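Local coordinates for protein putative glucoamylase (Bacteroides uniformis, PDB 4GL3) that is a putative glucoamylase, probably a glycoside hydrolase that cleaves glucosidic bonds in a glucan or related glycan, though its actual substrate is not established, at residues K92-D95 with M100-H103; F129-L134 with R160-N165; A277-N282 with I333-E338. All blocks are in the same frame, centred on the assembly; numbering follows the deposited sequence. Where two conformers were deposited one is given.

Contact 1: K92-D95 with M100-H103; sequences KNTD and MWAH
Asp95 and Trp101 are the points where the two backbones come nearest, their CA atoms 6.7 Å apart, and no direct hydrogen bond joins 92-95 to 100-103. A water spans the gap instead. It donates to Asp95 O at 2.8 Å and accepts from Ala102 N at 2.9 Å, so one carbonyl and one amide of the two loop segments share a single bridging molecule. The same carbonyl also meets the indole of Trp101: Asp95 O lies at the ring edge, near its plane, 3.5 Å from Trp101 CD1. Both segments belong to the loop that follows helix 75-90 and leads to strand 104-106, and the contact draws together the two arms of this excursion in what is probably a helical (alpha/alpha) barrel, as in other six-hairpin glycosidases. With CG beside its backbone N and anti to its carbonyl carbon (chi1 -52°), the indole lies back toward the end of that helix, where NE1 donates to Leu89 O. Thr94 reaches the same ring more loosely, CG2 standing 4.5 Å from Trp101 CD1 in an oblique approach, while its OG1 is bonded to Phe88 O. The carboxylate of Asp95 leads away from Trp101, and its OD2 accepts from Thr112 N.

Contact 2: F129-L134 with R160-N165; sequences FMFEGL and RQAEWN
Phe131 reaches from helix 124-140 into the angle between Ala162 and Trp164. Its CB starts the side chain toward 160-165, and the first torsion sets CG beside the backbone N, anti to the carbonyl carbon (chi1 -80°), which carries the ring outward from the helix. Beyond CG, the CD2 branch does the touching: CD2 lies 3.8 Å from CZ2 of Trp164 and 4.0 Å from its CH2, so it meets the outer rim of the six-membered ring. Next along the same side, CE2 packs on the methyl of Ala162, 3.7 Å from CB, and at the tip CZ stays at 3.8 Å from that same CB. One ring side is thus divided between an indole near its base and a methyl near its end. The two aromatic planes are inclined at 71° with centroids 5.9 Å apart, an oblique pairing. After helix 146-161 the chain turns: Glu163 centres an inverse gamma turn, closed by a weak bond from Trp164 N to Ala162 O, and Trp164 follows it. Across the two segments the contact is wholly apolar, and all three residues are buried. Around it, Leu158 of helix 146-161 also touches Phe131, and Leu202 of helix 197-205 touches both aromatic side chains, so the cluster fills the junction of helix 124-140 with helix 197-205 and the end of helix 146-161.

Contact 3: A277-N282 with I333-E338; sequences AHTLIN and IPYAPE
Thr279 sets its hydroxyl against the CB-CG-CD2 side of Tyr335, with OG1 3.6 Å from CD2 and 3.9 Å from CB, while the two side chains cross at about a right angle. The oxygen approaches the ring obliquely. The first torsion of Thr279 (chi1 -58°) puts OG1 beside the backbone N and CG2 anti to it, and CG2 meets the methyl of Ala336, 4.0 Å from its CB. Leu280 CD2 is also 4.0 Å from Ala336 CB, so the methyl rests against branches of two consecutive helix residues. Ala336 occupies the N-cap position of helix 337-349; the contact therefore seats the start of that helix, and the turn before it, on the flank of helix 271-288. The polar ends have partners outside the pair: Thr279 OG1 bonds to Met275 O one turn back in its own helix, and Tyr335 OH to Thr252 O. A weak hydrogen bond also links Thr279 OG1 with Ser332 OG, just ahead of 333-338. That weak polar tie lies beside the contact; between the two segments themselves no hydrogen bond forms, and they meet by van der Waals packing.

Along the chain the three contacts follow in series, each closing before the next opens. Contacts 1 and 2 are neighbours, with centres 12 Å apart, and they touch: Trp101 and selenomethionine Met100 of contact 1 pack on Phe131 and Trp164 of contact 2, making one continuous apolar region beside helix 124-140. Contact 3 lies on the opposite side of the chain's centre, its centre 36 Å from that of contact 1 and 29 Å from that of contact 2, and it touches neither. Contacts 1 and 2 thus join the loop after helix 75-90 to helices 124-140 and 146-161, whereas contact 3 joins a later pair, helices 271-288 and 337-349.

Contact 1: K92-D95 with M100-H103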
loop_
_atom_site.group_PDB
_atom_site.type_symbol
_atom_site.label_atom_id
_atom_site.label_comp_id
_atom_site.label_asym_id
_atom_site.label_seq_id
_atom_site.Cartn_x
_atom_site.Cartn_y
_atom_site.Cartn_z
ATOM N N LYS A 92 -20.822 -13.377 -7.738
ATOM C CA LYS A 92 -21.571 -12.580 -8.731
ATOM C C LYS A 92 -22.442 -11.470 -8.096
ATOM O O LYS A 92 -22.785 -10.485 -8.750
ATOM C CB LYS A 92 -22.411 -13.515 -9.635
ATOM C CG LYS A 92 -23.470 -14.378 -8.929
ATOM C CD LYS A 92 -24.128 -15.441 -9.845
ATOM C CE LYS A 92 -25.192 -16.291 -9.099
ATOM N NZ LYS A 92 -26.512 -16.561 -9.784
ATOM N N ASN A 93 -22.782 -11.622 -6.813
ATOM C CA ASN A 93 -23.563 -10.612 -6.066
ATOM C C ASN A 93 -22.737 -9.482 -5.425
ATOM O O ASN A 93 -23.277 -8.476 -4.972
ATOM C CB ASN A 93 -24.440 -11.323 -5.053
ATOM C CG ASN A 93 -25.450 -12.245 -5.762
ATOM O OD1 ASN A 93 -26.030 -11.855 -6.763
ATOM N ND2 ASN A 93 -25.564 -13.483 -5.318
ATOM N N THR A 94 -21.421 -9.644 -5.439
ATOM C CA THR A 94 -20.496 -8.574 -5.056
ATOM C C THR A 94 -20.244 -7.726 -6.266
ATOM O O THR A 94 -19.812 -8.235 -7.297
ATOM C CB THR A 94 -19.177 -9.203 -4.552
ATOM O OG1 THR A 94 -19.483 -9.939 -3.357
ATOM C CG2 THR A 94 -18.118 -8.157 -4.300
ATOM N N ASP A 95 -20.475 -6.419 -6.149
ATOM C CA ASP A 95 -20.341 -5.525 -7.294
ATOM C C ASP A 95 -18.936 -5.465 -7.861
ATOM O O ASP A 95 -17.924 -5.317 -7.115
ATOM C CB ASP A 95 -20.792 -4.116 -6.927
ATOM C CG ASP A 95 -22.297 -4.002 -6.744
ATOM O OD1 ASP A 95 -23.051 -4.797 -7.334
ATOM O OD2 ASP A 95 -22.731 -3.115 -5.988
HETATM N N MSE A 100 -13.089 -5.081 -12.114
HETATM C CA MSE A 100 -12.521 -4.270 -11.051
HETATM C C MSE A 100 -13.580 -4.055 -9.993
HETATM O O MSE A 100 -14.795 -4.111 -10.283
HETATM C CB MSE A 100 -12.037 -2.936 -11.568
HETATM C CG MSE A 100 -11.118 -2.990 -12.790
HETATM SE SE MSE A 100 -9.427 -3.871 -12.304
HETATM C CE MSE A 100 -8.603 -3.736 -14.035
ATOM N N TRP A 101 -13.133 -3.762 -8.775
ATOM C CA TRP A 101 -14.033 -3.342 -7.697
ATOM C C TRP A 101 -13.979 -1.839 -7.472
ATOM O O TRP A 101 -13.032 -1.158 -7.916
ATOM C CB TRP A 101 -13.673 -4.098 -6.390
ATOM C CG TRP A 101 -13.611 -5.600 -6.567
ATOM C CD1 TRP A 101 -14.650 -6.457 -6.567
ATOM C CD2 TRP A 101 -12.426 -6.405 -6.794
ATOM N NE1 TRP A 101 -14.196 -7.772 -6.724
ATOM C CE2 TRP A 101 -12.836 -7.741 -6.887
ATOM C CE3 TRP A 101 -11.074 -6.118 -6.904
ATOM C CZ2 TRP A 101 -11.950 -8.757 -7.117
ATOM C CZ3 TRP A 101 -10.181 -7.137 -7.145
ATOM C CH2 TRP A 101 -10.617 -8.446 -7.213
ATOM N N ALA A 102 -14.999 -1.353 -6.763
ATOM C CA ALA A 102 -15.050 -0.020 -6.187
ATOM C C ALA A 102 -14.002 0.180 -5.053
ATOM O O ALA A 102 -13.393 -0.786 -4.564
ATOM C CB ALA A 102 -16.476 0.333 -5.725
ATOM N N HIS A 103 -13.724 1.447 -4.723
ATOM C CA HIS A 103 -12.848 1.808 -3.604
ATOM C C HIS A 103 -13.472 1.234 -2.313
ATOM O O HIS A 103 -12.797 0.566 -1.540
ATOM C CB HIS A 103 -12.690 3.316 -3.602
ATOM C CG HIS A 103 -11.745 3.878 -2.574
ATOM N ND1 HIS A 103 -11.251 5.174 -2.675
ATOM C CD2 HIS A 103 -11.245 3.370 -1.420
ATOM C CE1 HIS A 103 -10.464 5.415 -1.629
ATOM N NE2 HIS A 103 -10.451 4.342 -0.850
HETATM O O HOH W 1 -17.449 -2.771 -5.939
#

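Contact 2: F129-L134 with R160-N165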
loop_
_atom_site.group_PDB
_atom_site.type_symbol
_atom_site.label_atom_id
_atom_site.label_comp_id
_atom_site.label_asym_id
_atom_site.label_seq_id
_atom_site.Cartn_x
_atom_site.Cartn_y
_atom_site.Cartn_z
ATOM N N PHE A 129 -4.066 -2.691 -5.886
ATOM C CA PHE A 129 -3.508 -3.027 -4.592
ATOM C C PHE A 129 -4.089 -4.350 -4.085
ATOM O O PHE A 129 -3.363 -5.201 -3.493
ATOM C CB PHE A 129 -3.720 -1.903 -3.591
ATOM C CG PHE A 129 -3.058 -0.604 -3.966
ATOM C CD1 PHE A 129 -1.827 -0.569 -4.650
ATOM C CD2 PHE A 129 -3.640 0.586 -3.588
ATOM C CE1 PHE A 129 -1.205 0.662 -4.955
ATOM C CE2 PHE A 129 -3.046 1.813 -3.913
ATOM C CZ PHE A 129 -1.855 1.840 -4.616
HETATM N N MSE A 130 -5.365 -4.595 -4.391
HETATM C CA MSE A 130 -5.955 -5.914 -4.081
HETATM C C MSE A 130 -5.226 -7.015 -4.880
HETATM O O MSE A 130 -4.873 -8.049 -4.310
HETATM C CB MSE A 130 -7.485 -5.956 -4.282
HETATM C CG MSE A 130 -8.053 -7.379 -4.178
HETATM SE SE MSE A 130 -7.870 -8.107 -2.400
HETATM C CE MSE A 130 -9.155 -7.011 -1.543
ATOM N N PHE A 131 -5.008 -6.814 -6.185
ATOM C CA PHE A 131 -4.321 -7.831 -7.006
ATOM C C PHE A 131 -2.864 -8.010 -6.579
ATOM O O PHE A 131 -2.320 -9.083 -6.670
ATOM C CB PHE A 131 -4.461 -7.537 -8.509
ATOM C CG PHE A 131 -5.798 -7.984 -9.079
ATOM C CD1 PHE A 131 -6.125 -9.299 -9.103
ATOM C CD2 PHE A 131 -6.748 -7.065 -9.473
ATOM C CE1 PHE A 131 -7.368 -9.749 -9.536
ATOM C CE2 PHE A 131 -7.982 -7.484 -9.952
ATOM C CZ PHE A 131 -8.292 -8.835 -9.969
ATOM N N GLU A 132 -2.230 -6.944 -6.118
ATOM C CA GLU A 132 -0.861 -7.061 -5.566
ATOM C C GLU A 132 -0.841 -8.117 -4.445
ATOM O O GLU A 132 -0.096 -9.102 -4.477
ATOM C CB GLU A 132 -0.365 -5.671 -5.111
ATOM C CG GLU A 132 1.078 -5.622 -4.608
ATOM C CD GLU A 132 1.478 -4.226 -4.151
ATOM O OE1 GLU A 132 0.635 -3.288 -4.115
ATOM O OE2 GLU A 132 2.656 -4.041 -3.823
ATOM N N GLY A 133 -1.756 -7.991 -3.504
ATOM C CA GLY A 133 -1.937 -9.026 -2.517
ATOM C C GLY A 133 -2.395 -10.395 -3.012
ATOM O O GLY A 133 -1.859 -11.403 -2.585
ATOM N N LEU A 134 -3.385 -10.447 -3.905
ATOM C CA LEU A 134 -3.909 -11.734 -4.365
ATOM C C LEU A 134 -2.851 -12.488 -5.159
ATOM O O LEU A 134 -2.774 -13.722 -5.063
ATOM C CB LEU A 134 -5.223 -11.614 -5.147
ATOM C CG LEU A 134 -6.490 -11.088 -4.413
ATOM C CD1 LEU A 134 -7.669 -11.008 -5.426
ATOM C CD2 LEU A 134 -6.859 -11.944 -3.195
ATOM N N ARG A 160 -7.423 -13.192 -14.388
ATOM C CA ARG A 160 -7.691 -13.222 -15.823
ATOM C C ARG A 160 -8.901 -12.325 -16.242
ATOM O O ARG A 160 -8.926 -11.827 -17.358
ATOM C CB ARG A 160 -7.873 -14.643 -16.345
ATOM C CG ARG A 160 -6.591 -15.495 -16.273
ATOM C CD ARG A 160 -6.895 -16.942 -16.623
ATOM N NE ARG A 160 -7.260 -16.998 -18.031
ATOM C CZ ARG A 160 -6.389 -16.958 -19.033
ATOM N NH1 ARG A 160 -5.077 -16.886 -18.810
ATOM N NH2 ARG A 160 -6.850 -16.974 -20.261
ATOM N N GLN A 161 -9.804 -12.041 -15.316
ATOM C CA GLN A 161 -10.994 -11.227 -15.613
ATOM C C GLN A 161 -10.776 -9.707 -15.445
ATOM O O GLN A 161 -11.673 -8.923 -15.805
ATOM C CB GLN A 161 -12.185 -11.707 -14.783
ATOM C CG GLN A 161 -12.747 -13.059 -15.150
ATOM C CD GLN A 161 -14.065 -13.390 -14.383
ATOM O OE1 GLN A 161 -14.310 -12.911 -13.267
ATOM N NE2 GLN A 161 -14.917 -14.186 -14.997
ATOM N N ALA A 162 -9.598 -9.288 -14.940
ATOM C CA ALA A 162 -9.341 -7.872 -14.664
ATOM C C ALA A 162 -8.967 -7.192 -15.987
ATOM O O ALA A 162 -7.899 -7.463 -16.520
ATOM C CB ALA A 162 -8.245 -7.670 -13.634
ATOM N N GLU A 163 -9.848 -6.295 -16.483
ATOM C CA GLU A 163 -9.722 -5.714 -17.848
ATOM C C GLU A 163 -8.899 -4.420 -17.869
ATOM O O GLU A 163 -9.414 -3.325 -18.138
ATOM C CB GLU A 163 -11.100 -5.461 -18.465
ATOM C CG GLU A 163 -11.947 -6.704 -18.716
ATOM C CD GLU A 163 -13.394 -6.316 -19.003
ATOM O OE1 GLU A 163 -13.626 -5.395 -19.843
ATOM O OE2 GLU A 163 -14.285 -6.879 -18.337
ATOM N N TRP A 164 -7.603 -4.546 -17.595
ATOM C CA TRP A 164 -6.727 -3.357 -17.498
ATOM C C TRP A 164 -6.853 -2.449 -18.741
ATOM O O TRP A 164 -6.997 -1.223 -18.611
ATOM C CB TRP A 164 -5.258 -3.780 -17.267
ATOM C CG TRP A 164 -5.136 -4.675 -16.077
ATOM C CD1 TRP A 164 -5.014 -6.018 -16.082
ATOM C CD2 TRP A 164 -5.174 -4.273 -14.706
ATOM N NE1 TRP A 164 -5.016 -6.510 -14.797
ATOM C CE2 TRP A 164 -5.101 -5.451 -13.926
ATOM C CE3 TRP A 164 -5.292 -3.032 -14.059
ATOM C CZ2 TRP A 164 -5.145 -5.427 -12.522
ATOM C CZ3 TRP A 164 -5.351 -2.994 -12.673
ATOM C CH2 TRP A 164 -5.283 -4.194 -11.903
ATOM N N ASN A 165 -6.811 -3.050 -19.918
ATOM C CA ASN A 165 -6.738 -2.234 -21.126
ATOM C C ASN A 165 -8.008 -1.450 -21.412
ATOM O O ASN A 165 -7.934 -0.419 -22.085
ATOM C CB ASN A 165 -6.312 -3.004 -22.376
ATOM C CG ASN A 165 -5.852 -2.069 -23.480
ATOM O OD1 ASN A 165 -4.944 -1.276 -23.274
ATOM N ND2 ASN A 165 -6.475 -2.165 -24.668
#

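Contact 3: A277-N282 with I333-E338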
loop_
_atom_site.group_PDB
_atom_site.type_symbol
_atom_site.label_atom_id
_atom_site.label_comp_id
_atom_site.label_asym_id
_atom_site.label_seq_id
_atom_site.Cartn_x
_atom_site.Cartn_y
_atom_site.Cartn_z
ATOM N N ALA A 277 16.192 7.639 -1.331
ATOM C CA ALA A 277 16.273 9.104 -1.450
ATOM C C ALA A 277 15.030 9.742 -0.861
ATOM O O ALA A 277 15.121 10.653 -0.053
ATOM C CB ALA A 277 16.469 9.554 -2.918
ATOM N N HIS A 278 13.864 9.272 -1.265
ATOM C CA HIS A 278 12.623 9.852 -0.767
ATOM C C HIS A 278 12.510 9.733 0.758
ATOM O O HIS A 278 12.159 10.698 1.446
ATOM C CB HIS A 278 11.450 9.191 -1.441
ATOM C CG HIS A 278 10.137 9.875 -1.209
ATOM N ND1 HIS A 278 8.977 9.446 -1.818
ATOM C CD2 HIS A 278 9.792 10.946 -0.447
ATOM C CE1 HIS A 278 7.974 10.216 -1.433
ATOM N NE2 HIS A 278 8.439 11.134 -0.604
ATOM N N THR A 279 12.806 8.550 1.280
ATOM C CA THR A 279 12.798 8.351 2.738
ATOM C C THR A 279 13.743 9.295 3.471
ATOM O O THR A 279 13.382 9.889 4.490
ATOM C CB THR A 279 13.110 6.880 3.060
ATOM O OG1 THR A 279 12.133 6.043 2.423
ATOM C CG2 THR A 279 13.189 6.610 4.589
ATOM N N LEU A 280 14.949 9.464 2.956
ATOM C CA LEU A 280 15.976 10.248 3.695
ATOM C C LEU A 280 15.708 11.736 3.571
ATOM O O LEU A 280 15.932 12.490 4.486
ATOM C CB LEU A 280 17.390 9.897 3.216
ATOM C CG LEU A 280 17.858 8.489 3.624
ATOM C CD1 LEU A 280 19.332 8.275 3.314
ATOM C CD2 LEU A 280 17.613 8.268 5.113
ATOM N N ILE A 281 15.185 12.156 2.429
ATOM C CA ILE A 281 14.742 13.539 2.252
ATOM C C ILE A 281 13.569 13.910 3.197
ATOM O O ILE A 281 13.583 14.972 3.812
ATOM C CB ILE A 281 14.401 13.801 0.776
ATOM C CG1 ILE A 281 15.703 13.821 -0.055
ATOM C CG2 ILE A 281 13.596 15.094 0.618
ATOM C CD1 ILE A 281 15.449 13.626 -1.566
ATOM N N ASN A 282 12.572 13.034 3.305
ATOM C CA ASN A 282 11.426 13.231 4.215
ATOM C C ASN A 282 11.925 13.371 5.665
ATOM O O ASN A 282 11.583 14.319 6.403
ATOM C CB ASN A 282 10.456 12.049 4.002
ATOM C CG ASN A 282 9.089 12.273 4.598
ATOM O OD1 ASN A 282 8.910 12.117 5.815
ATOM N ND2 ASN A 282 8.088 12.593 3.738
ATOM N N ILE A 333 11.062 1.133 6.750
ATOM C CA ILE A 333 12.096 0.317 7.405
ATOM C C ILE A 333 13.070 -0.401 6.439
ATOM O O ILE A 333 14.257 -0.358 6.687
ATOM C CB ILE A 333 11.508 -0.651 8.500
ATOM C CG1 ILE A 333 12.636 -1.339 9.321
ATOM C CG2 ILE A 333 10.506 -1.640 7.906
ATOM C CD1 ILE A 333 12.189 -1.835 10.704
ATOM N N PRO A 334 12.604 -0.982 5.309
ATOM C CA PRO A 334 13.658 -1.604 4.511
ATOM C C PRO A 334 14.552 -0.599 3.832
ATOM O O PRO A 334 15.596 -0.948 3.373
ATOM C CB PRO A 334 12.918 -2.406 3.469
ATOM C CG PRO A 334 11.519 -1.871 3.448
ATOM C CD PRO A 334 11.261 -1.190 4.745
ATOM N N TYR A 335 14.139 0.650 3.776
ATOM C CA TYR A 335 14.915 1.653 3.059
ATOM C C TYR A 335 15.901 2.390 3.953
ATOM O O TYR A 335 16.927 2.814 3.464
ATOM C CB TYR A 335 13.993 2.652 2.389
ATOM C CG TYR A 335 12.875 2.048 1.597
ATOM C CD1 TYR A 335 13.103 0.986 0.739
ATOM C CD2 TYR A 335 11.577 2.582 1.655
ATOM C CE1 TYR A 335 12.081 0.446 -0.027
ATOM C CE2 TYR A 335 10.549 2.041 0.879
ATOM C CZ TYR A 335 10.814 0.978 0.042
ATOM O OH TYR A 335 9.831 0.471 -0.765
ATOM N N ALA A 336 15.601 2.543 5.242
ATOM C CA ALA A 336 16.511 3.205 6.182
ATOM C C ALA A 336 16.301 2.573 7.547
ATOM O O ALA A 336 15.718 3.195 8.454
ATOM C CB ALA A 336 16.246 4.703 6.221
ATOM N N PRO A 337 16.761 1.317 7.709
ATOM C CA PRO A 337 16.295 0.550 8.886
ATOM C C PRO A 337 16.646 1.142 10.255
ATOM O O PRO A 337 15.806 1.153 11.172
ATOM C CB PRO A 337 16.883 -0.859 8.678
ATOM C CG PRO A 337 17.848 -0.765 7.546
ATOM C CD PRO A 337 17.567 0.503 6.778
ATOM N N GLU A 338 17.856 1.658 10.399
ATOM C CA GLU A 338 18.287 2.213 11.687
ATOM C C GLU A 338 17.445 3.431 12.062
ATOM O O GLU A 338 17.069 3.613 13.236
ATOM C CB GLU A 338 19.776 2.603 11.654
ATOM C CG GLU A 338 20.736 1.436 11.414
ATOM C CD GLU A 338 20.937 1.017 9.933
ATOM O OE1 GLU A 338 20.327 1.581 8.964
ATOM O OE2 GLU A 338 21.735 0.071 9.739
#